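Local coordinates for protein ORF10 (Moritella marina, PDB 6RIW) that forms the ketosynthase–chain length factor didomain of a polyunsaturated fatty acid synthase and probably elongates carrier-bound acyl chains by 3-oxoacyl synthase chemistry, at residues I472-H477 and K848-L853; L555-V560 and I689-D694; V576-A581 and S647-L652; S668-V673 and I866-L871. All blocks are in the same frame, centred on the assembly; numbering follows the deposited sequence.

Contact 1 of 4, residues I472-H477 and K848-L853; sequences IGMDSH and KTALLL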
loop_
_atom_site.group_PDB
_atom_site.type_symbol
_atom_site.label_atom_id
_atom_site.label_comp_id
_atom_site.label_asym_id
_atom_site.label_seq_id
_atom_site.Cartn_x
_atom_site.Cartn_y
_atom_site.Cartn_z
ATOM N N ILE A 472 -7.106 -1.273 -24.485
ATOM C CA ILE A 472 -6.362 -1.083 -25.730
ATOM C C ILE A 472 -4.934 -1.598 -25.655
ATOM O O ILE A 472 -4.223 -1.575 -26.671
ATOM C CB ILE A 472 -6.363 0.400 -26.160
ATOM C CG1 ILE A 472 -5.663 1.267 -25.097
ATOM C CG2 ILE A 472 -7.780 0.884 -26.312
ATOM C CD1 ILE A 472 -5.508 2.721 -25.511
ATOM N N GLY A 473 -4.479 -2.087 -24.511
ATOM C CA GLY A 473 -3.135 -2.599 -24.440
ATOM C C GLY A 473 -3.101 -3.569 -23.279
ATOM O O GLY A 473 -3.781 -3.300 -22.283
ATOM N N MET A 474 -2.406 -4.702 -23.417
ATOM C CA MET A 474 -2.344 -5.718 -22.364
ATOM C C MET A 474 -1.001 -6.439 -22.417
ATOM O O MET A 474 -0.409 -6.612 -23.493
ATOM C CB MET A 474 -3.462 -6.775 -22.479
ATOM C CG MET A 474 -4.895 -6.247 -22.581
ATOM S SD MET A 474 -6.178 -7.470 -22.248
ATOM C CE MET A 474 -5.948 -8.634 -23.576
ATOM N N ASP A 475 -0.544 -6.899 -21.246
ATOM C CA ASP A 475 0.524 -7.896 -21.178
ATOM C C ASP A 475 0.353 -8.712 -19.901
ATOM O O ASP A 475 -0.275 -8.265 -18.940
ATOM C CB ASP A 475 1.921 -7.272 -21.239
ATOM C CG ASP A 475 3.037 -8.332 -21.427
ATOM O OD1 ASP A 475 2.824 -9.353 -22.132
ATOM O OD2 ASP A 475 4.131 -8.152 -20.850
ATOM N N SER A 476 0.919 -9.917 -19.901
ATOM C CA SER A 476 0.711 -10.835 -18.791
ATOM C C SER A 476 1.932 -11.721 -18.604
ATOM O O SER A 476 2.551 -12.160 -19.577
ATOM C CB SER A 476 -0.524 -11.702 -19.038
ATOM O OG SER A 476 -0.337 -12.490 -20.207
ATOM N N HIS A 477 2.232 -12.031 -17.353
ATOM C CA HIS A 477 3.294 -12.982 -17.010
ATOM C C HIS A 477 2.782 -13.807 -15.827
ATOM O O HIS A 477 2.890 -13.382 -14.671
ATOM C CB HIS A 477 4.576 -12.230 -16.697
ATOM C CG HIS A 477 5.762 -13.118 -16.507
ATOM N ND1 HIS A 477 7.054 -12.653 -16.612
ATOM C CD2 HIS A 477 5.858 -14.435 -16.214
ATOM C CE1 HIS A 477 7.895 -13.647 -16.388
ATOM N NE2 HIS A 477 7.198 -14.741 -16.144
ATOM N N LYS A 848 -7.998 -12.802 -19.383
ATOM C CA LYS A 848 -8.617 -13.968 -20.019
ATOM C C LYS A 848 -9.880 -13.565 -20.781
ATOM O O LYS A 848 -10.080 -13.950 -21.944
ATOM C CB LYS A 848 -8.982 -15.038 -18.987
ATOM C CG LYS A 848 -9.885 -16.140 -19.584
ATOM C CD LYS A 848 -10.365 -17.164 -18.546
ATOM C CE LYS A 848 -11.511 -18.040 -19.074
ATOM N NZ LYS A 848 -12.033 -18.961 -18.022
ATOM N N THR A 849 -10.755 -12.823 -20.106
ATOM C CA THR A 849 -12.044 -12.448 -20.684
ATOM C C THR A 849 -11.859 -11.527 -21.881
ATOM O O THR A 849 -12.504 -11.711 -22.926
ATOM C CB THR A 849 -12.905 -11.783 -19.614
ATOM O OG1 THR A 849 -13.115 -12.694 -18.525
ATOM C CG2 THR A 849 -14.258 -11.341 -20.172
ATOM N N ALA A 850 -10.967 -10.537 -21.759
ATOM C CA ALA A 850 -10.712 -9.643 -22.891
ATOM C C ALA A 850 -10.129 -10.392 -24.088
ATOM O O ALA A 850 -10.488 -10.100 -25.234
ATOM C CB ALA A 850 -9.778 -8.510 -22.471
ATOM N N LEU A 851 -9.229 -11.360 -23.853
ATOM C CA LEU A 851 -8.678 -12.124 -24.979
ATOM C C LEU A 851 -9.765 -12.945 -25.668
ATOM O O LEU A 851 -9.807 -13.011 -26.904
ATOM C CB LEU A 851 -7.526 -13.026 -24.516
ATOM C CG LEU A 851 -6.179 -12.394 -24.100
ATOM C CD1 LEU A 851 -5.229 -13.437 -23.459
ATOM C CD2 LEU A 851 -5.462 -11.691 -25.273
ATOM N N LEU A 852 -10.657 -13.572 -24.889
ATOM C CA LEU A 852 -11.737 -14.364 -25.472
ATOM C C LEU A 852 -12.679 -13.499 -26.292
ATOM O O LEU A 852 -13.090 -13.887 -27.389
ATOM C CB LEU A 852 -12.539 -15.067 -24.376
ATOM C CG LEU A 852 -11.885 -16.250 -23.651
ATOM C CD1 LEU A 852 -12.924 -16.930 -22.743
ATOM C CD2 LEU A 852 -11.282 -17.246 -24.634
ATOM N N LEU A 853 -13.059 -12.340 -25.758
ATOM C CA LEU A 853 -13.919 -11.419 -26.496
ATOM C C LEU A 853 -13.231 -10.831 -27.723
ATOM O O LEU A 853 -13.888 -10.610 -28.749
ATOM C CB LEU A 853 -14.389 -10.307 -25.569
ATOM C CG LEU A 853 -15.369 -10.775 -24.499
ATOM C CD1 LEU A 853 -15.474 -9.669 -23.454
ATOM C CD2 LEU A 853 -16.728 -11.104 -25.080
#

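Contact 2 of 4, residues L555-V560 and I689-D694; sequences LMMMQV and IIAAVD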
loop_
_atom_site.group_PDB
_atom_site.type_symbol
_atom_site.label_atom_id
_atom_site.label_comp_id
_atom_site.label_asym_id
_atom_site.label_seq_id
_atom_site.Cartn_x
_atom_site.Cartn_y
_atom_site.Cartn_z
ATOM N N LEU A 555 10.211 -5.502 -10.413
ATOM C CA LEU A 555 10.665 -5.766 -11.781
ATOM C C LEU A 555 9.558 -6.392 -12.625
ATOM O O LEU A 555 9.384 -6.040 -13.798
ATOM C CB LEU A 555 11.886 -6.685 -11.755
ATOM C CG LEU A 555 13.109 -6.035 -11.112
ATOM C CD1 LEU A 555 14.171 -7.066 -10.818
ATOM C CD2 LEU A 555 13.638 -4.953 -12.019
ATOM N N MET A 556 8.818 -7.343 -12.049
ATOM C CA MET A 556 7.726 -7.979 -12.783
ATOM C C MET A 556 6.666 -6.970 -13.185
ATOM O O MET A 556 6.172 -7.011 -14.319
ATOM C CB MET A 556 7.081 -9.085 -11.953
ATOM C CG MET A 556 7.957 -10.278 -11.733
ATOM S SD MET A 556 7.712 -11.506 -13.024
ATOM C CE MET A 556 6.052 -12.072 -12.656
ATOM N N MET A 557 6.276 -6.081 -12.254
ATOM C CA MET A 557 5.263 -5.072 -12.558
ATOM C C MET A 557 5.759 -4.123 -13.642
ATOM O O MET A 557 5.007 -3.734 -14.546
ATOM C CB MET A 557 4.901 -4.281 -11.291
ATOM C CG MET A 557 4.075 -3.007 -11.567
ATOM S SD MET A 557 5.113 -1.520 -11.789
ATOM C CE MET A 557 3.972 -0.435 -12.651
ATOM N N MET A 558 7.026 -3.738 -13.569
ATOM C CA MET A 558 7.547 -2.759 -14.517
ATOM C C MET A 558 7.549 -3.318 -15.929
ATOM O O MET A 558 7.219 -2.609 -16.888
ATOM C CB MET A 558 8.958 -2.342 -14.103
ATOM C CG MET A 558 8.972 -1.418 -12.894
ATOM S SD MET A 558 10.551 -1.603 -12.038
ATOM C CE MET A 558 11.560 -0.618 -13.132
ATOM N N GLN A 559 7.932 -4.589 -16.077
ATOM C CA GLN A 559 7.994 -5.196 -17.404
ATOM C C GLN A 559 6.609 -5.307 -18.039
ATOM O O GLN A 559 6.439 -4.966 -19.216
ATOM C CB GLN A 559 8.654 -6.569 -17.325
ATOM C CG GLN A 559 8.890 -7.211 -18.658
ATOM C CD GLN A 559 9.976 -8.264 -18.587
ATOM O OE1 GLN A 559 9.770 -9.339 -18.024
ATOM N NE2 GLN A 559 11.149 -7.948 -19.140
ATOM N N VAL A 560 5.604 -5.794 -17.294
ATOM C CA VAL A 560 4.291 -5.956 -17.922
ATOM C C VAL A 560 3.658 -4.598 -18.203
ATOM O O VAL A 560 2.977 -4.425 -19.223
ATOM C CB VAL A 560 3.349 -6.864 -17.098
ATOM C CG1 VAL A 560 3.898 -8.290 -17.006
ATOM C CG2 VAL A 560 3.045 -6.284 -15.682
ATOM N N ILE A 689 -2.894 3.295 -16.926
ATOM C CA ILE A 689 -2.298 1.965 -16.889
ATOM C C ILE A 689 -2.751 1.338 -15.587
ATOM O O ILE A 689 -2.548 1.924 -14.516
ATOM C CB ILE A 689 -0.765 2.036 -16.942
ATOM C CG1 ILE A 689 -0.298 2.735 -18.219
ATOM C CG2 ILE A 689 -0.174 0.643 -16.827
ATOM C CD1 ILE A 689 1.212 2.772 -18.379
ATOM N N ILE A 690 -3.372 0.163 -15.659
ATOM C CA ILE A 690 -3.670 -0.599 -14.444
ATOM C C ILE A 690 -2.776 -1.827 -14.460
ATOM O O ILE A 690 -2.942 -2.703 -15.309
ATOM C CB ILE A 690 -5.140 -1.006 -14.336
ATOM C CG1 ILE A 690 -6.035 0.242 -14.425
ATOM C CG2 ILE A 690 -5.343 -1.758 -12.988
ATOM C CD1 ILE A 690 -7.530 -0.073 -14.372
ATOM N N ALA A 691 -1.810 -1.877 -13.551
ATOM C CA ALA A 691 -0.938 -3.038 -13.442
ATOM C C ALA A 691 -1.262 -3.773 -12.150
ATOM O O ALA A 691 -1.896 -3.238 -11.227
ATOM C CB ALA A 691 0.544 -2.633 -13.487
ATOM N N ALA A 692 -0.865 -5.029 -12.096
ATOM C CA ALA A 692 -1.176 -5.824 -10.920
ATOM C C ALA A 692 -0.042 -6.805 -10.732
ATOM O O ALA A 692 0.460 -7.347 -11.712
ATOM C CB ALA A 692 -2.493 -6.587 -11.078
ATOM N N VAL A 693 0.338 -7.065 -9.484
ATOM C CA VAL A 693 1.401 -8.033 -9.239
ATOM C C VAL A 693 1.160 -8.682 -7.887
ATOM O O VAL A 693 0.812 -8.011 -6.907
ATOM C CB VAL A 693 2.802 -7.389 -9.312
ATOM C CG1 VAL A 693 2.925 -6.201 -8.358
ATOM C CG2 VAL A 693 3.895 -8.421 -9.028
ATOM N N ASP A 694 1.316 -9.998 -7.847
ATOM C CA ASP A 694 1.378 -10.710 -6.576
ATOM C C ASP A 694 2.278 -11.911 -6.805
ATOM O O ASP A 694 1.929 -12.836 -7.551
ATOM C CB ASP A 694 -0.006 -11.141 -6.082
ATOM C CG ASP A 694 -0.012 -11.458 -4.586
ATOM O OD1 ASP A 694 1.099 -11.701 -4.033
ATOM O OD2 ASP A 694 -1.099 -11.445 -3.961
#

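Contact 3 of 4, residues V576-A581 and S647-L652; sequences VAVLVA and SRISAL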
loop_
_atom_site.group_PDB
_atom_site.type_symbol
_atom_site.label_atom_id
_atom_site.label_comp_id
_atom_site.label_asym_id
_atom_site.label_seq_id
_atom_site.Cartn_x
_atom_site.Cartn_y
_atom_site.Cartn_z
ATOM N N VAL A 576 -0.773 10.782 -17.980
ATOM C CA VAL A 576 -1.236 9.398 -17.881
ATOM C C VAL A 576 -1.054 8.958 -16.443
ATOM O O VAL A 576 -0.012 9.237 -15.832
ATOM C CB VAL A 576 -0.461 8.468 -18.836
ATOM C CG1 VAL A 576 -0.701 6.956 -18.527
ATOM C CG2 VAL A 576 -0.853 8.760 -20.271
ATOM N N ALA A 577 -2.060 8.265 -15.904
ATOM C CA ALA A 577 -2.007 7.730 -14.544
ATOM C C ALA A 577 -1.567 6.265 -14.532
ATOM O O ALA A 577 -1.806 5.509 -15.477
ATOM C CB ALA A 577 -3.367 7.866 -13.858
ATOM N N VAL A 578 -0.907 5.867 -13.445
ATOM C CA VAL A 578 -0.451 4.490 -13.262
ATOM C C VAL A 578 -1.002 4.004 -11.925
ATOM O O VAL A 578 -0.678 4.579 -10.877
ATOM C CB VAL A 578 1.082 4.378 -13.291
ATOM C CG1 VAL A 578 1.527 2.924 -13.148
ATOM C CG2 VAL A 578 1.669 4.950 -14.612
ATOM N N LEU A 579 -1.866 2.988 -11.957
ATOM C CA LEU A 579 -2.429 2.410 -10.747
ATOM C C LEU A 579 -1.903 0.992 -10.626
ATOM O O LEU A 579 -2.004 0.216 -11.580
ATOM C CB LEU A 579 -3.965 2.395 -10.799
ATOM C CG LEU A 579 -4.658 3.711 -11.167
ATOM C CD1 LEU A 579 -6.146 3.478 -11.194
ATOM C CD2 LEU A 579 -4.321 4.813 -10.150
ATOM N N VAL A 580 -1.317 0.648 -9.481
ATOM C CA VAL A 580 -0.787 -0.703 -9.306
ATOM C C VAL A 580 -1.605 -1.405 -8.224
ATOM O O VAL A 580 -1.536 -1.039 -7.046
ATOM C CB VAL A 580 0.705 -0.689 -8.952
ATOM C CG1 VAL A 580 1.218 -2.117 -8.757
ATOM C CG2 VAL A 580 1.506 0.028 -10.057
ATOM N N ALA A 581 -2.351 -2.430 -8.621
ATOM C CA ALA A 581 -3.055 -3.292 -7.684
ATOM C C ALA A 581 -2.072 -4.262 -7.046
ATOM O O ALA A 581 -1.362 -4.985 -7.748
ATOM C CB ALA A 581 -4.166 -4.056 -8.407
ATOM N N SER A 647 5.851 4.753 -9.745
ATOM C CA SER A 647 6.702 5.895 -10.106
ATOM C C SER A 647 7.765 5.535 -11.127
ATOM O O SER A 647 8.136 6.380 -11.950
ATOM C CB SER A 647 7.407 6.438 -8.862
ATOM O OG SER A 647 6.463 7.053 -8.017
ATOM N N ARG A 648 8.296 4.316 -11.075
ATOM C CA ARG A 648 9.374 3.965 -11.998
ATOM C C ARG A 648 8.877 3.936 -13.437
ATOM O O ARG A 648 9.628 4.283 -14.365
ATOM C CB ARG A 648 9.978 2.609 -11.633
ATOM C CG ARG A 648 10.871 2.634 -10.396
ATOM C CD ARG A 648 11.483 1.259 -10.170
ATOM N NE ARG A 648 11.638 0.966 -8.750
ATOM C CZ ARG A 648 12.677 1.359 -8.016
ATOM N NH1 ARG A 648 13.666 2.060 -8.574
ATOM N NH2 ARG A 648 12.725 1.052 -6.723
ATOM N N ILE A 649 7.622 3.524 -13.635
ATOM C CA ILE A 649 7.017 3.562 -14.966
ATOM C C ILE A 649 6.771 5.006 -15.392
ATOM O O ILE A 649 7.115 5.404 -16.514
ATOM C CB ILE A 649 5.720 2.730 -14.985
ATOM C CG1 ILE A 649 6.066 1.244 -15.029
ATOM C CG2 ILE A 649 4.804 3.138 -16.179
ATOM C CD1 ILE A 649 6.857 0.840 -16.297
ATOM N N SER A 650 6.207 5.822 -14.492
ATOM C CA SER A 650 6.009 7.246 -14.797
ATOM C C SER A 650 7.320 7.959 -15.088
ATOM O O SER A 650 7.351 8.900 -15.898
ATOM C CB SER A 650 5.313 7.962 -13.639
ATOM O OG SER A 650 4.070 7.346 -13.349
ATOM N N ALA A 651 8.404 7.564 -14.419
ATOM C CA ALA A 651 9.685 8.205 -14.708
ATOM C C ALA A 651 10.243 7.730 -16.047
ATOM O O ALA A 651 10.814 8.527 -16.802
ATOM C CB ALA A 651 10.686 7.953 -13.575
ATOM N N LEU A 652 10.063 6.447 -16.367
ATOM C CA LEU A 652 10.515 5.919 -17.653
ATOM C C LEU A 652 9.790 6.579 -18.819
ATOM O O LEU A 652 10.398 6.869 -19.860
ATOM C CB LEU A 652 10.309 4.403 -17.699
ATOM C CG LEU A 652 10.625 3.704 -19.028
ATOM C CD1 LEU A 652 12.121 3.825 -19.344
ATOM C CD2 LEU A 652 10.190 2.230 -19.015
HETATM O O HOH W 1 1.937 8.913 -13.871
#

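Contact 4 of 4, residues S668-V673 and I866-L871; sequences SVYRCV and IAINGL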
loop_
_atom_site.group_PDB
_atom_site.type_symbol
_atom_site.label_atom_id
_atom_site.label_comp_id
_atom_site.label_asym_id
_atom_site.label_seq_id
_atom_site.Cartn_x
_atom_site.Cartn_y
_atom_site.Cartn_z
ATOM N N SER A 668 -8.504 -5.856 -5.407
ATOM C CA SER A 668 -7.643 -4.714 -5.712
ATOM C C SER A 668 -7.811 -4.225 -7.155
ATOM O O SER A 668 -7.945 -3.021 -7.403
ATOM C CB SER A 668 -6.180 -5.092 -5.470
ATOM O OG SER A 668 -5.912 -5.337 -4.095
ATOM N N VAL A 669 -7.766 -5.142 -8.125
ATOM C CA VAL A 669 -7.835 -4.732 -9.529
ATOM C C VAL A 669 -9.197 -4.134 -9.862
ATOM O O VAL A 669 -9.289 -3.148 -10.605
ATOM C CB VAL A 669 -7.507 -5.915 -10.458
ATOM C CG1 VAL A 669 -7.844 -5.547 -11.934
ATOM C CG2 VAL A 669 -6.027 -6.298 -10.347
ATOM N N TYR A 670 -10.281 -4.712 -9.334
ATOM C CA TYR A 670 -11.601 -4.162 -9.637
ATOM C C TYR A 670 -11.799 -2.783 -9.005
ATOM O O TYR A 670 -12.449 -1.921 -9.606
ATOM C CB TYR A 670 -12.689 -5.162 -9.196
ATOM C CG TYR A 670 -12.534 -6.540 -9.832
ATOM C CD1 TYR A 670 -12.048 -6.680 -11.123
ATOM C CD2 TYR A 670 -12.855 -7.702 -9.131
ATOM C CE1 TYR A 670 -11.892 -7.941 -11.717
ATOM C CE2 TYR A 670 -12.702 -8.970 -9.720
ATOM C CZ TYR A 670 -12.230 -9.075 -11.006
ATOM O OH TYR A 670 -12.084 -10.331 -11.576
ATOM N N ARG A 671 -11.226 -2.528 -7.822
ATOM C CA ARG A 671 -11.247 -1.158 -7.311
ATOM C C ARG A 671 -10.440 -0.205 -8.197
ATOM O O ARG A 671 -10.791 0.978 -8.301
ATOM C CB ARG A 671 -10.739 -1.099 -5.867
ATOM C CG ARG A 671 -11.660 -1.793 -4.838
ATOM C CD ARG A 671 -12.993 -1.051 -4.605
ATOM N NE ARG A 671 -13.806 -1.727 -3.583
ATOM C CZ ARG A 671 -15.080 -1.427 -3.316
ATOM N NH1 ARG A 671 -15.733 -2.095 -2.364
ATOM N NH2 ARG A 671 -15.703 -0.456 -3.990
ATOM N N CYS A 672 -9.356 -0.679 -8.823
ATOM C CA CYS A 672 -8.619 0.162 -9.775
ATOM C C CYS A 672 -9.464 0.493 -10.993
ATOM O O CYS A 672 -9.382 1.606 -11.537
ATOM C CB CYS A 672 -7.336 -0.539 -10.238
ATOM S SG CYS A 672 -6.024 -0.606 -8.999
ATOM N N VAL A 673 -10.225 -0.479 -11.490
ATOM C CA VAL A 673 -11.102 -0.203 -12.630
ATOM C C VAL A 673 -12.092 0.904 -12.274
ATOM O O VAL A 673 -12.303 1.855 -13.039
ATOM C CB VAL A 673 -11.808 -1.498 -13.065
ATOM C CG1 VAL A 673 -12.863 -1.218 -14.139
ATOM C CG2 VAL A 673 -10.772 -2.544 -13.550
ATOM N N ILE A 866 -19.691 -10.905 -21.315
ATOM C CA ILE A 866 -19.251 -11.870 -20.313
ATOM C C ILE A 866 -19.253 -11.188 -18.950
ATOM O O ILE A 866 -18.821 -10.038 -18.825
ATOM C CB ILE A 866 -17.861 -12.444 -20.655
ATOM C CG1 ILE A 866 -17.945 -13.311 -21.920
ATOM C CG2 ILE A 866 -17.272 -13.271 -19.465
ATOM C CD1 ILE A 866 -16.586 -13.821 -22.388
ATOM N N ALA A 867 -19.792 -11.873 -17.943
ATOM C CA ALA A 867 -19.790 -11.376 -16.578
ATOM C C ALA A 867 -18.587 -11.944 -15.831
ATOM O O ALA A 867 -18.226 -13.114 -16.017
ATOM C CB ALA A 867 -21.084 -11.761 -15.858
ATOM N N ILE A 868 -17.972 -11.107 -14.988
ATOM C CA ILE A 868 -16.906 -11.520 -14.076
ATOM C C ILE A 868 -17.370 -11.243 -12.655
ATOM O O ILE A 868 -17.870 -10.149 -12.366
ATOM C CB ILE A 868 -15.591 -10.769 -14.359
ATOM C CG1 ILE A 868 -15.246 -10.824 -15.855
ATOM C CG2 ILE A 868 -14.448 -11.300 -13.445
ATOM C CD1 ILE A 868 -13.920 -10.069 -16.213
ATOM N N ASN A 869 -17.166 -12.212 -11.759
ATOM C CA ASN A 869 -17.497 -12.060 -10.351
ATOM C C ASN A 869 -16.223 -12.077 -9.512
ATOM O O ASN A 869 -15.251 -12.751 -9.852
ATOM C CB ASN A 869 -18.453 -13.175 -9.896
ATOM C CG ASN A 869 -19.195 -12.822 -8.621
ATOM O OD1 ASN A 869 -19.832 -11.770 -8.530
ATOM N ND2 ASN A 869 -19.095 -13.691 -7.613
ATOM N N GLY A 870 -16.222 -11.300 -8.430
ATOM C CA GLY A 870 -15.085 -11.218 -7.529
ATOM C C GLY A 870 -15.496 -11.203 -6.070
ATOM O O GLY A 870 -16.469 -10.532 -5.702
ATOM N N LEU A 871 -14.786 -11.983 -5.242
ATOM C CA LEU A 871 -14.965 -12.016 -3.801
ATOM C C LEU A 871 -13.588 -11.895 -3.180
ATOM O O LEU A 871 -12.572 -11.979 -3.873
ATOM C CB LEU A 871 -15.655 -13.311 -3.314
ATOM C CG LEU A 871 -17.062 -13.571 -3.879
ATOM C CD1 LEU A 871 -17.533 -14.978 -3.505
ATOM C CD2 LEU A 871 -18.048 -12.539 -3.333
HETATM O O HOH W 2 -12.741 -12.674 -10.443
#

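Contact 1 of 4, residues I472-H477 and K848-L853
Met474 carries the contact for its strand, meeting Ala850 and Leu851 on one turn of the helix. The backbones stay well apart, with 9.3 Å between the CA atoms of Met474 and Ala850, so the thioether chain has to span the interval. Its CG stands anti to its own carbonyl carbon (chi1 -52°), and the chain then runs extended before bending at its last torsion (chi3 -64°). That bend divides the work between two atoms. The sulfur lies against the methyl of Ala850, with Met474 SD 3.8 Å from Ala850 CB, while the terminal methyl goes on to the isobutyl group of Leu851, where Met474 CE is 3.5 Å from CD2 and 3.8 Å from CG. The Met474 and Leu851 side chains point in opposite directions and slide past each other. Tyr762 and Ile748 also touch Met474. The next residue, Asp475, serves the other face of the strand, where OD2 bonds Asn563 of helix 552-567. Its OD1 accepts from the backbone N of Leu484, a residue whose side chain meets Ser476 and Leu851. A further, weak bond of 3.0 Å joins Ser476 N to Asp475 OD1, bent to 140° at the hydrogen. A strand with one outer and one central helix against its two faces is characteristic of the layered α/β thiolase fold, here in the second ketosynthase-type domain.

Contact 2 of 4, residues L555-V560 and I689-D694
Residues 555-560 and 689-694, touching through Met556 and Met557 on one side and Ala691 and Val693 on the other, run roughly antiparallel, their axes at 149° and 8.1 Å apart at closest approach. The nearest CA atoms, those of Met557 and Val693, are 5.9 Å from each other. Met557 is the main helical contributor. Its CG lies opposite the backbone N across the CA-CB bond (chi1 168°), and a sharp bend at the next torsion (chi2 -92°) lays the chain alongside the strand. Successive parts of it then find different partners: Met557 CB is 4.0 Å from Val693 CG1, and Met557 CG is 4.0 Å from Ala691 CB. The terminal methyl lies marginally farther off, with Met557 CE 4.2 Å from Ala691 CB. Val693 divides its two methyls between neighbouring helix residues. CG1, set between the backbone N and the carbonyl carbon, meets Met557, whereas CG2 approaches Met556 CB more loosely at 4.4 Å. Helix 642-653 borders the same patch, its Met645 touching both Met557 and Val693, and strand 741-752 adds Ala745 and Ala747. Backbone bonds to strands 576-581 and 741-752 tie residues 689-691 into the sheet. With only aliphatic carbons meeting, the attraction here is consistent with dispersion and exclusion of water, and the fit depends on shape, with no directional bond between the two segments.

Contact 3 of 4, residues V576-A581 and S647-L652
Val578 meets Ile649 and Ser650 with a single methyl, CG2, which enters between two consecutive helix residues. Its isopropyl group is turned with CG1 anti to the backbone N (chi1 -178°), and this leaves CG2 anti to the carbonyl carbon, facing the helix. The CA atoms of Val578 and Ser650 are 7.2 Å apart, near enough for so short a side chain to bridge the space. On the Ile649 side the partner is the branch methyl: Val578 CG2 lies 3.9 Å from Ile649 CG2, and the two side chains cross at about a right angle. The longer arm of Ile649 folds back at its second torsion (chi2 -62°), and CD1 is carried away from the strand to Met558 O of helix 552-567, while CG1 lies by Met557. Ser650 OG stands beside the backbone N, anti to the carbonyl carbon (chi1 -57°), where it rests 3.6 Å from Val578 CG2, an apolar methyl against a hydroxyl oxygen. There Ser650 OG also donates to a water 2.7 Å away, which in turn donates to Val576 O over 2.8 Å. The serine thus reaches the strand backbone indirectly; its one hydrogen goes to the water, and the weak bond to Ala646 O of its own helix can only compete for it. Ala659 of the adjoining strand 659-663 also touches Ser650. An outer helix, 642-653, packed on a parallel pair of strands, 576-581 and 659-663, is typical of the N-terminal half of a thiolase-fold ketosynthase domain.

Contact 4 of 4, residues S668-V673 and I866-L871
Tyr670 reaches from its helix to Ile868, Asn869 and Gly870, through a water, its hydroxyl end and one ring edge. With CG anti to the carbonyl carbon (chi1 -57°), the ring is sent across to strand 866-870. The water-mediated link is the polar part: a water lying in the ring plane at its edge is 2.7 Å from Tyr670 OH and donates to Asn869 O over 2.6 Å. The CB of Asn869 leads away from the helix, and its amide is held by His879 ND1 (at OD1) and Glu814 OE2 (at ND2). In the thiolase fold, helix 668-682 belongs to the buried central layer, and here it faces the sheet of the C-terminal half, its short axis at 123° to that of strand 866-870. Apolar contact centres on Ile868, whose side chain crosses that of Tyr670 at about a right angle. Ile868 CG2 comes within 3.2 Å of Tyr670 OH, a tight approach, and sits 4.0 Å from CZ. Ring-edge packing completes the set: Gly870 CA lies near the ring plane, 3.9 Å from Tyr670 CE2, and with no side chain here the edge can close on the backbone. Ala878 and Leu880 of strand 876-884 also touch the tyrosine.

In the fold
The four contacts cross successive layers of the second ketosynthase-type domain. Contacts 2 and 3, with centres about 9 Å apart, set outer helices on neighbouring parallel strands, joined by a probable bond of 2.8 Å from Ala581 N to Ala691 O. Contacts 1 and 4 bring in the central layer, and their centres are about 14 Å apart. Thr849 of contact 1 packs on Ile866 and Ile868 of contact 4. Residues 668-673 return to the strands of contacts 2 and 3, where Val669 CG2 lies 3.6 Å from Ala692 CB and 3.5 Å from Ala581 CB. All four lie away from the magnesium site at Met1 and Lys286.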